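Local coordinates for protein URE2 (Lodderomyces elongisporus NRRL YB-4239, PDB 4EXJ) that is of unknown function but belongs to the glutathione S-transferase superfamily and probably binds glutathione, at residues Ile5-Pro10 and Glu42-Lys47; Asn13-Leu18 and Glu210-His215; Ala144-Lys149 and Asp154-Asp159. One frame throughout, in Å; residues are numbered along the deposited sequence. Where two conformers were deposited one is given.

Contact 1 lies in the N-terminal domain, where strand 4-8 of the four-stranded mixed sheet meets helix 43-48. Contact 2 joins helix 15-23, which follows that strand, to helix 208-213 near the C-terminal end. Their centres are about 16 Å apart and they touch: Thr8 and Gly14 are probably hydrogen-bonded, and Pro10 packs against Arg15 and His215. Their segments alternate along the chain. Contact 3 sits among the C-terminal helices, nested inside the long loop that contact 2 closes. Its centre is about 33 Å from that of contact 1, across the middle of the chain. The set thus runs from the thioredoxin-like domain, through its junction with the chain's end, into the helical domain.

Contact 1 of 3, residues Ile5-Pro10 and Glu42-Lys47; sequences ILYTGP and EDWYLK
The hydroxyl of Tyr45, whose ring edge meets Tyr7, is gripped by two groups: Ile53 O and Thr56 OG1 each share a hydrogen bond with it. These bonds tie helix 43-48 to the start of strand 56-58 and the chain just before it. The CG of Tyr45 lies opposite the backbone N (chi1 -167°), and this carries the ring toward strand 4-8. Its CE2 then rests 3.8 Å from Tyr7 CB, which lies in the plane of the Tyr45 ring.

Tyr7 also meets Trp44. The two rings form an offset edge-to-face pair. The six-membered ring of Trp44 turns its edge to a face of Tyr7, with the planes at 60° and the centroids 5.3 Å apart. The leading atom is Trp44 CZ3, 3.6 Å from Tyr7 CE1, and CH2 follows 3.8 Å from Tyr7 CD1. The indole also packs on its own neighbour, since Tyr45 CB stands over its centre. Ile5 CG2 lies toward the rim of a Tyr7 face. His31 of the adjoining strand meets the Tyr7 ring as well.

Leu6 is directed to helix 15-23, whereas Tyr7 reaches helix 43-48. A central strand packed between helices in this way is characteristic of the thioredoxin-like fold of the N-terminal domain of glutathione S-transferases.

Contact 2 of 3, residues Asn13-Leu18 and Glu210-His215; sequences NGRKPL and EILKEH
Arg15 and Leu212 meet along the arginine's aliphatic chain. Leu212 CD2 lies against the run from CB to CD, 3.9 Å from Arg15 CB and also 3.9 Å from Arg15 CD. The two side chains pass each other at a slant. The Arg15 chain is extended from CG to NE, which carries the guanidinium beyond the leucine to the turn that follows helix 208-213.

There NH2 of Arg15 donates to His215 O at 3.0 Å. The carbonyl oxygen lies at the edge of the guanidinium, only 4° out of its plane. The donor stands 47° above the carbonyl plane, not on a lone pair. The bond is also bent, with an N-H...O angle of 135°. One water adds a second polar link between the segments, to a different carbonyl. It accepts from Arg15 NE at 2.8 Å and donates to Leu212 O at 2.9 Å. NH1 of Arg15 forms a salt bridge with Glu177 of helix 163-179, so the group is held by several partners and its rotation is probably fixed.

The contact packs the first helix of the thioredoxin-like domain against a helix near the C-terminal end, at the domain junction of the glutathione S-transferase fold. Leu18 and Ile211 also point toward the opposite segment, at a looser distance. Ile211 and Leu212 both touch Val19, one residue beyond Leu18, and Leu212 touches His173 of helix 163-179.

Lys16 is turned the other way, its CB directed away from segment 210-215. Its NZ donates to Asn13 OD1 at 3.1 Å. Asn69 and Gln106 also bind this ammonium.

Contact 3 of 3, residues Ala144-Lys149 and Asp154-Asp159; sequences AFMETK and DWFVGD
Phe156, in the loop between helices 129-149 and 163-179, folds back on Met146 and Lys149 of the first helix. Both helices belong to the C-terminal glutathione S-transferase domain. Residues 144-149 end helix 129-149, and residues 154-159 lie in the loop before helix 163-179.

The cross-contact is apolar. Met146 CE comes to the edge of the Phe156 ring, near its plane, 3.8 Å from CZ. The bend at the methionine's third torsion (70°) places CE at the ring; Met146 CG is 4.1 Å from Phe156 CZ as well. Lys149 adds its CB near CE1 of Phe156, while the rest of its chain leads away.

Aromatic packing completes the setting. Phe156 stacks on Phe168 of helix 163-179 and meets Trp198 of helix 193-203 edge-to-face.

Phe156 N bonds to Asp165 OD1, which ties the loop to helix 163-179.

At the subunit boundary, Lys149 packs on Pro50 of the second subunit. Within the helix, Lys149 CG stands 3.4 Å above the plane of the Phe145 ring, toward its rim.

Contact 1 of 3, residues Ile5-Pro10 and Glu42-Lys47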
loop_
_atom_site.group_PDB
_atom_site.type_symbol
_atom_site.label_atom_id
_atom_site.label_comp_id
_atom_site.label_asym_id
_atom_site.label_seq_id
_atom_site.Cartn_x
_atom_site.Cartn_y
_atom_site.Cartn_z
ATOM N N ILE B 5 14.325 -18.178 3.753
ATOM C CA ILE B 5 14.744 -17.391 4.905
ATOM C C ILE B 5 13.949 -16.088 5.008
ATOM O O ILE B 5 13.960 -15.272 4.077
ATOM C CB ILE B 5 16.219 -16.949 4.796
ATOM C CG1 ILE B 5 17.135 -18.136 4.495
ATOM C CG2 ILE B 5 16.636 -16.187 6.062
ATOM C CD1 ILE B 5 18.565 -17.716 4.177
ATOM N N LEU B 6 13.312 -15.874 6.154
ATOM C CA LEU B 6 12.649 -14.602 6.412
ATOM C C LEU B 6 13.544 -13.707 7.257
ATOM O O LEU B 6 13.807 -13.993 8.433
ATOM C CB LEU B 6 11.314 -14.836 7.118
ATOM C CG LEU B 6 10.556 -13.556 7.505
ATOM C CD1 LEU B 6 9.988 -12.865 6.274
ATOM C CD2 LEU B 6 9.429 -13.969 8.428
ATOM N N TYR B 7 14.041 -12.643 6.651
ATOM C CA TYR B 7 14.799 -11.629 7.377
ATOM C C TYR B 7 13.782 -10.612 7.873
ATOM O O TYR B 7 13.042 -10.017 7.084
ATOM C CB TYR B 7 15.819 -10.939 6.489
ATOM C CG TYR B 7 16.911 -11.869 6.002
ATOM C CD1 TYR B 7 18.014 -12.133 6.807
ATOM C CD2 TYR B 7 16.831 -12.484 4.765
ATOM C CE1 TYR B 7 19.017 -12.978 6.392
ATOM C CE2 TYR B 7 17.847 -13.346 4.330
ATOM C CZ TYR B 7 18.933 -13.581 5.159
ATOM O OH TYR B 7 19.950 -14.423 4.765
ATOM N N THR B 8 13.714 -10.433 9.179
ATOM C CA THR B 8 12.692 -9.536 9.699
ATOM C C THR B 8 13.080 -8.923 11.036
ATOM O O THR B 8 14.157 -9.196 11.566
ATOM C CB THR B 8 11.325 -10.261 9.775
ATOM O OG1 THR B 8 10.281 -9.304 10.033
ATOM C CG2 THR B 8 11.316 -11.340 10.837
ATOM N N GLY B 9 12.195 -8.086 11.565
ATOM C CA GLY B 9 12.426 -7.405 12.834
ATOM C C GLY B 9 11.118 -7.409 13.588
ATOM O O GLY B 9 10.083 -7.665 13.007
ATOM N N PRO B 10 11.161 -7.134 14.893
ATOM C CA PRO B 10 9.939 -7.142 15.701
ATOM C C PRO B 10 9.147 -5.847 15.549
ATOM O O PRO B 10 9.024 -5.050 16.490
ATOM C CB PRO B 10 10.489 -7.294 17.128
ATOM C CG PRO B 10 11.823 -6.580 17.060
ATOM C CD PRO B 10 12.375 -6.953 15.711
ATOM N N GLU B 42 23.572 -2.693 5.613
ATOM C CA GLU B 42 24.764 -3.366 5.087
ATOM C C GLU B 42 24.574 -3.746 3.619
ATOM O O GLU B 42 23.445 -3.904 3.147
ATOM C CB GLU B 42 25.057 -4.627 5.897
ATOM C CG GLU B 42 25.329 -4.384 7.372
ATOM C CD GLU B 42 26.787 -4.099 7.649
ATOM O OE1 GLU B 42 27.457 -3.503 6.775
ATOM O OE2 GLU B 42 27.264 -4.477 8.740
ATOM N N ASP B 43 25.675 -3.916 2.891
ATOM C CA ASP B 43 25.555 -4.216 1.463
ATOM C C ASP B 43 24.761 -5.496 1.184
ATOM O O ASP B 43 23.974 -5.555 0.233
ATOM C CB ASP B 43 26.940 -4.288 0.803
ATOM C CG ASP B 43 27.538 -2.912 0.549
ATOM O OD1 ASP B 43 26.833 -1.906 0.766
ATOM O OD2 ASP B 43 28.714 -2.832 0.129
ATOM N N TRP B 44 24.955 -6.520 2.007
ATOM C CA TRP B 44 24.354 -7.812 1.719
ATOM C C TRP B 44 22.838 -7.722 1.831
ATOM O O TRP B 44 22.116 -8.361 1.062
ATOM C CB TRP B 44 24.888 -8.895 2.646
ATOM C CG TRP B 44 24.434 -8.751 4.063
ATOM C CD1 TRP B 44 25.074 -8.082 5.054
ATOM C CD2 TRP B 44 23.237 -9.288 4.642
ATOM N NE1 TRP B 44 24.358 -8.164 6.223
ATOM C CE2 TRP B 44 23.228 -8.908 5.999
ATOM C CE3 TRP B 44 22.181 -10.065 4.146
ATOM C CZ2 TRP B 44 22.201 -9.272 6.868
ATOM C CZ3 TRP B 44 21.159 -10.429 5.011
ATOM C CH2 TRP B 44 21.175 -10.030 6.353
ATOM N N TYR B 45 22.366 -6.932 2.795
ATOM C CA TYR B 45 20.920 -6.748 2.944
ATOM C C TYR B 45 20.321 -5.893 1.833
ATOM O O TYR B 45 19.264 -6.229 1.305
ATOM C CB TYR B 45 20.525 -6.177 4.317
ATOM C CG TYR B 45 19.030 -6.299 4.523
ATOM C CD1 TYR B 45 18.189 -5.201 4.359
ATOM C CD2 TYR B 45 18.462 -7.533 4.827
ATOM C CE1 TYR B 45 16.808 -5.329 4.514
ATOM C CE2 TYR B 45 17.095 -7.667 4.973
ATOM C CZ TYR B 45 16.280 -6.558 4.820
ATOM O OH TYR B 45 14.909 -6.689 4.963
ATOM N N LEU B 46 20.987 -4.794 1.480
ATOM C CA LEU B 46 20.469 -3.875 0.461
ATOM C C LEU B 46 20.424 -4.533 -0.915
ATOM O O LEU B 46 19.665 -4.117 -1.780
ATOM C CB LEU B 46 21.307 -2.598 0.399
ATOM C CG LEU B 46 21.205 -1.662 1.600
ATOM C CD1 LEU B 46 21.996 -0.388 1.338
ATOM C CD2 LEU B 46 19.744 -1.325 1.915
ATOM N N LYS B 47 21.248 -5.559 -1.105
ATOM C CA LYS B 47 21.189 -6.368 -2.304
ATOM C C LYS B 47 19.883 -7.176 -2.348
ATOM O O LYS B 47 19.286 -7.351 -3.409
ATOM C CB LYS B 47 22.403 -7.307 -2.346
ATOM C CG LYS B 47 22.501 -8.156 -3.601
ATOM C CD LYS B 47 23.946 -8.604 -3.836
ATOM C CE LYS B 47 24.109 -9.309 -5.176
ATOM N NZ LYS B 47 23.467 -10.647 -5.169
#

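Contact 2 of 3, residues Asn13-Leu18 and Glu210-His215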
loop_
_atom_site.group_PDB
_atom_site.type_symbol
_atom_site.label_atom_id
_atom_site.label_comp_id
_atom_site.label_asym_id
_atom_site.label_seq_id
_atom_site.Cartn_x
_atom_site.Cartn_y
_atom_site.Cartn_z
ATOM N N ASN B 13 5.581 -4.014 10.490
ATOM C CA ASN B 13 5.711 -4.757 9.225
ATOM C C ASN B 13 6.419 -6.104 9.353
ATOM O O ASN B 13 6.061 -7.069 8.671
ATOM C CB ASN B 13 6.431 -3.914 8.161
ATOM C CG ASN B 13 5.492 -2.974 7.418
ATOM O OD1 ASN B 13 4.289 -3.230 7.303
ATOM N ND2 ASN B 13 6.038 -1.884 6.919
ATOM N N GLY B 14 7.416 -6.182 10.238
ATOM C CA GLY B 14 8.212 -7.387 10.360
ATOM C C GLY B 14 7.436 -8.607 10.825
ATOM O O GLY B 14 7.726 -9.732 10.427
ATOM N N ARG B 15 6.454 -8.384 11.699
ATOM C CA ARG B 15 5.800 -9.479 12.393
ATOM C C ARG B 15 4.741 -10.168 11.547
ATOM O O ARG B 15 4.367 -11.276 11.841
ATOM C CB ARG B 15 5.211 -8.983 13.727
ATOM C CG ARG B 15 6.269 -8.824 14.814
ATOM C CD ARG B 15 5.779 -7.775 15.833
ATOM N NE ARG B 15 6.576 -7.753 17.056
ATOM C CZ ARG B 15 6.356 -6.866 18.021
ATOM N NH1 ARG B 15 5.404 -5.954 17.853
ATOM N NH2 ARG B 15 7.089 -6.886 19.139
ATOM N N LYS B 16 4.280 -9.514 10.487
ATOM C CA LYS B 16 3.174 -10.082 9.725
ATOM C C LYS B 16 3.487 -11.445 9.092
ATOM O O LYS B 16 2.791 -12.430 9.352
ATOM C CB LYS B 16 2.708 -9.097 8.677
ATOM C CG LYS B 16 1.976 -7.902 9.254
ATOM C CD LYS B 16 1.401 -7.059 8.135
ATOM C CE LYS B 16 1.577 -5.622 8.399
ATOM N NZ LYS B 16 1.622 -4.747 7.183
ATOM N N PRO B 17 4.523 -11.514 8.239
ATOM C CA PRO B 17 4.826 -12.808 7.618
ATOM C C PRO B 17 5.390 -13.808 8.626
ATOM O O PRO B 17 5.252 -15.014 8.455
ATOM C CB PRO B 17 5.851 -12.450 6.509
ATOM C CG PRO B 17 6.425 -11.129 6.916
ATOM C CD PRO B 17 5.382 -10.418 7.750
ATOM N N LEU B 18 5.942 -13.311 9.713
ATOM C CA LEU B 18 6.395 -14.154 10.769
ATOM C C LEU B 18 5.255 -14.912 11.417
ATOM O O LEU B 18 5.295 -16.098 11.549
ATOM C CB LEU B 18 7.050 -13.273 11.811
ATOM C CG LEU B 18 7.615 -13.894 13.069
ATOM C CD1 LEU B 18 8.737 -14.774 12.694
ATOM C CD2 LEU B 18 8.128 -12.789 13.976
ATOM N N GLU B 210 1.195 -15.578 21.643
ATOM C CA GLU B 210 2.478 -16.154 22.040
ATOM C C GLU B 210 3.583 -15.769 21.064
ATOM O O GLU B 210 4.683 -15.365 21.474
ATOM C CB GLU B 210 2.355 -17.681 22.126
ATOM C CG GLU B 210 3.649 -18.413 22.403
ATOM C CD GLU B 210 3.476 -19.933 22.342
ATOM O OE1 GLU B 210 2.354 -20.420 22.604
ATOM O OE2 GLU B 210 4.460 -20.642 22.033
ATOM N N ILE B 211 3.297 -15.857 19.767
ATOM C CA ILE B 211 4.297 -15.521 18.754
ATOM C C ILE B 211 4.739 -14.060 18.879
ATOM O O ILE B 211 5.934 -13.756 18.869
ATOM C CB ILE B 211 3.747 -15.790 17.347
ATOM C CG1 ILE B 211 3.578 -17.309 17.137
ATOM C CG2 ILE B 211 4.646 -15.178 16.262
ATOM C CD1 ILE B 211 2.748 -17.663 15.911
ATOM N N LEU B 212 3.767 -13.178 19.075
ATOM C CA LEU B 212 4.034 -11.738 19.122
ATOM C C LEU B 212 4.798 -11.374 20.403
ATOM O O LEU B 212 5.623 -10.453 20.395
ATOM C CB LEU B 212 2.728 -10.957 19.007
ATOM C CG LEU B 212 2.031 -11.001 17.634
ATOM C CD1 LEU B 212 0.680 -10.296 17.664
ATOM C CD2 LEU B 212 2.929 -10.417 16.521
ATOM N N LYS B 213 4.541 -12.113 21.484
ATOM C CA LYS B 213 5.230 -11.885 22.775
ATOM C C LYS B 213 6.710 -12.262 22.762
ATOM O O LYS B 213 7.462 -11.833 23.634
ATOM C CB LYS B 213 4.530 -12.651 23.905
ATOM C CG LYS B 213 3.184 -12.070 24.316
ATOM C CD LYS B 213 3.317 -11.107 25.488
ATOM C CE LYS B 213 1.952 -10.594 25.954
ATOM N NZ LYS B 213 1.037 -11.695 26.396
ATOM N N GLU B 214 7.149 -13.049 21.788
ATOM C CA GLU B 214 8.532 -13.549 21.804
ATOM C C GLU B 214 9.599 -12.454 21.811
ATOM O O GLU B 214 10.702 -12.648 22.338
ATOM C CB GLU B 214 8.769 -14.499 20.630
ATOM C CG GLU B 214 8.033 -15.819 20.794
ATOM C CD GLU B 214 8.231 -16.748 19.618
ATOM O OE1 GLU B 214 8.993 -16.383 18.695
ATOM O OE2 GLU B 214 7.619 -17.841 19.618
ATOM N N HIS B 215 9.267 -11.319 21.209
ATOM C CA HIS B 215 10.168 -10.176 21.167
ATOM C C HIS B 215 9.390 -8.910 21.491
ATOM O O HIS B 215 9.389 -7.940 20.734
ATOM C CB HIS B 215 10.840 -10.086 19.804
ATOM C CG HIS B 215 11.727 -11.249 19.500
ATOM N ND1 HIS B 215 13.016 -11.349 19.979
ATOM C CD2 HIS B 215 11.511 -12.369 18.769
ATOM C CE1 HIS B 215 13.555 -12.480 19.557
ATOM N NE2 HIS B 215 12.666 -13.113 18.813
HETATM O O HOH W 1 7.601 -10.115 18.274
#

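Contact 3 of 3, residues Ala144-Lys149 and Asp154-Asp159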
loop_
_atom_site.group_PDB
_atom_site.type_symbol
_atom_site.label_atom_id
_atom_site.label_comp_id
_atom_site.label_asym_id
_atom_site.label_seq_id
_atom_site.Cartn_x
_atom_site.Cartn_y
_atom_site.Cartn_z
ATOM N N ALA B 144 -12.492 4.434 11.991
ATOM C CA ALA B 144 -13.879 4.607 11.506
ATOM C C ALA B 144 -14.159 3.608 10.386
ATOM O O ALA B 144 -15.218 2.984 10.334
ATOM C CB ALA B 144 -14.136 6.016 11.042
ATOM N N PHE B 145 -13.186 3.457 9.493
ATOM C CA PHE B 145 -13.309 2.531 8.382
ATOM C C PHE B 145 -13.406 1.093 8.876
ATOM O O PHE B 145 -14.245 0.317 8.418
ATOM C CB PHE B 145 -12.094 2.664 7.464
ATOM C CG PHE B 145 -12.059 1.645 6.370
ATOM C CD1 PHE B 145 -12.818 1.829 5.230
ATOM C CD2 PHE B 145 -11.283 0.508 6.484
ATOM C CE1 PHE B 145 -12.789 0.889 4.211
ATOM C CE2 PHE B 145 -11.262 -0.440 5.490
ATOM C CZ PHE B 145 -12.008 -0.242 4.340
ATOM N N MET B 146 -12.529 0.720 9.814
ATOM C CA MET B 146 -12.497 -0.645 10.295
ATOM C C MET B 146 -13.797 -0.961 11.032
ATOM O O MET B 146 -14.324 -2.068 10.932
ATOM C CB MET B 146 -11.283 -0.887 11.203
ATOM C CG MET B 146 -9.957 -0.800 10.432
ATOM S SD MET B 146 -8.529 -0.734 11.562
ATOM C CE MET B 146 -8.486 -2.367 12.235
ATOM N N GLU B 147 -14.295 0.034 11.747
ATOM C CA GLU B 147 -15.503 -0.157 12.536
ATOM C C GLU B 147 -16.663 -0.486 11.607
ATOM O O GLU B 147 -17.455 -1.393 11.887
ATOM C CB GLU B 147 -15.777 1.102 13.347
ATOM C CG GLU B 147 -17.027 1.000 14.219
ATOM C CD GLU B 147 -16.785 0.200 15.489
ATOM O OE1 GLU B 147 -15.652 -0.260 15.713
ATOM O OE2 GLU B 147 -17.725 0.025 16.287
ATOM N N THR B 148 -16.731 0.241 10.500
ATOM C CA THR B 148 -17.758 0.042 9.472
ATOM C C THR B 148 -17.603 -1.316 8.801
ATOM O O THR B 148 -18.576 -2.064 8.660
ATOM C CB THR B 148 -17.733 1.182 8.403
ATOM O OG1 THR B 148 -18.125 2.430 9.001
ATOM C CG2 THR B 148 -18.706 0.859 7.248
ATOM N N LYS B 149 -16.377 -1.649 8.392
ATOM C CA LYS B 149 -16.107 -2.920 7.724
ATOM C C LYS B 149 -16.464 -4.114 8.586
ATOM O O LYS B 149 -16.883 -5.152 8.074
ATOM C CB LYS B 149 -14.635 -3.050 7.297
ATOM C CG LYS B 149 -14.203 -2.063 6.244
ATOM C CD LYS B 149 -15.120 -2.120 5.023
ATOM C CE LYS B 149 -14.805 -3.311 4.148
ATOM N NZ LYS B 149 -15.495 -3.193 2.816
ATOM N N ASP B 154 -17.417 -11.222 12.133
ATOM C CA ASP B 154 -16.379 -11.608 13.081
ATOM C C ASP B 154 -15.003 -11.278 12.531
ATOM O O ASP B 154 -14.097 -10.914 13.286
ATOM C CB ASP B 154 -16.447 -13.097 13.361
ATOM C CG ASP B 154 -17.513 -13.439 14.382
ATOM O OD1 ASP B 154 -18.141 -12.502 14.916
ATOM O OD2 ASP B 154 -17.696 -14.638 14.650
ATOM N N TRP B 155 -14.860 -11.438 11.225
ATOM C CA TRP B 155 -13.554 -11.293 10.566
ATOM C C TRP B 155 -13.631 -10.348 9.375
ATOM O O TRP B 155 -14.721 -10.017 8.894
ATOM C CB TRP B 155 -13.048 -12.645 10.104
ATOM C CG TRP B 155 -13.020 -13.682 11.186
ATOM C CD1 TRP B 155 -13.857 -14.774 11.300
ATOM C CD2 TRP B 155 -12.143 -13.730 12.313
ATOM N NE1 TRP B 155 -13.520 -15.511 12.417
ATOM C CE2 TRP B 155 -12.482 -14.884 13.063
ATOM C CE3 TRP B 155 -11.097 -12.914 12.765
ATOM C CZ2 TRP B 155 -11.809 -15.236 14.236
ATOM C CZ3 TRP B 155 -10.441 -13.267 13.933
ATOM C CH2 TRP B 155 -10.791 -14.419 14.649
ATOM N N PHE B 156 -12.467 -9.902 8.889
ATOM C CA PHE B 156 -12.476 -8.922 7.812
ATOM C C PHE B 156 -13.008 -9.459 6.499
ATOM O O PHE B 156 -13.718 -8.739 5.796
ATOM C CB PHE B 156 -11.078 -8.316 7.600
ATOM C CG PHE B 156 -10.840 -7.080 8.433
ATOM C CD1 PHE B 156 -11.385 -5.859 8.070
ATOM C CD2 PHE B 156 -10.117 -7.167 9.616
ATOM C CE1 PHE B 156 -11.169 -4.714 8.851
ATOM C CE2 PHE B 156 -9.922 -6.038 10.410
ATOM C CZ PHE B 156 -10.447 -4.819 10.030
ATOM N N VAL B 157 -12.678 -10.707 6.197
ATOM C CA VAL B 157 -13.020 -11.303 4.908
ATOM C C VAL B 157 -13.587 -12.699 5.112
ATOM O O VAL B 157 -12.990 -13.537 5.789
ATOM C CB VAL B 157 -11.780 -11.390 3.967
ATOM C CG1 VAL B 157 -12.161 -11.996 2.618
ATOM C CG2 VAL B 157 -11.149 -9.988 3.763
ATOM N N GLY B 158 -14.736 -12.957 4.505
ATOM C CA GLY B 158 -15.279 -14.309 4.561
ATOM C C GLY B 158 -15.699 -14.663 5.971
ATOM O O GLY B 158 -16.143 -13.802 6.719
ATOM N N ASP B 159 -15.582 -15.937 6.326
ATOM C CA ASP B 159 -16.118 -16.380 7.606
ATOM C C ASP B 159 -15.062 -16.933 8.546
ATOM O O ASP B 159 -15.370 -17.736 9.425
ATOM C CB ASP B 159 -17.249 -17.403 7.386
ATOM C CG ASP B 159 -16.788 -18.667 6.669
ATOM O OD1 ASP B 159 -15.598 -18.782 6.296
ATOM O OD2 ASP B 159 -17.639 -19.567 6.487
#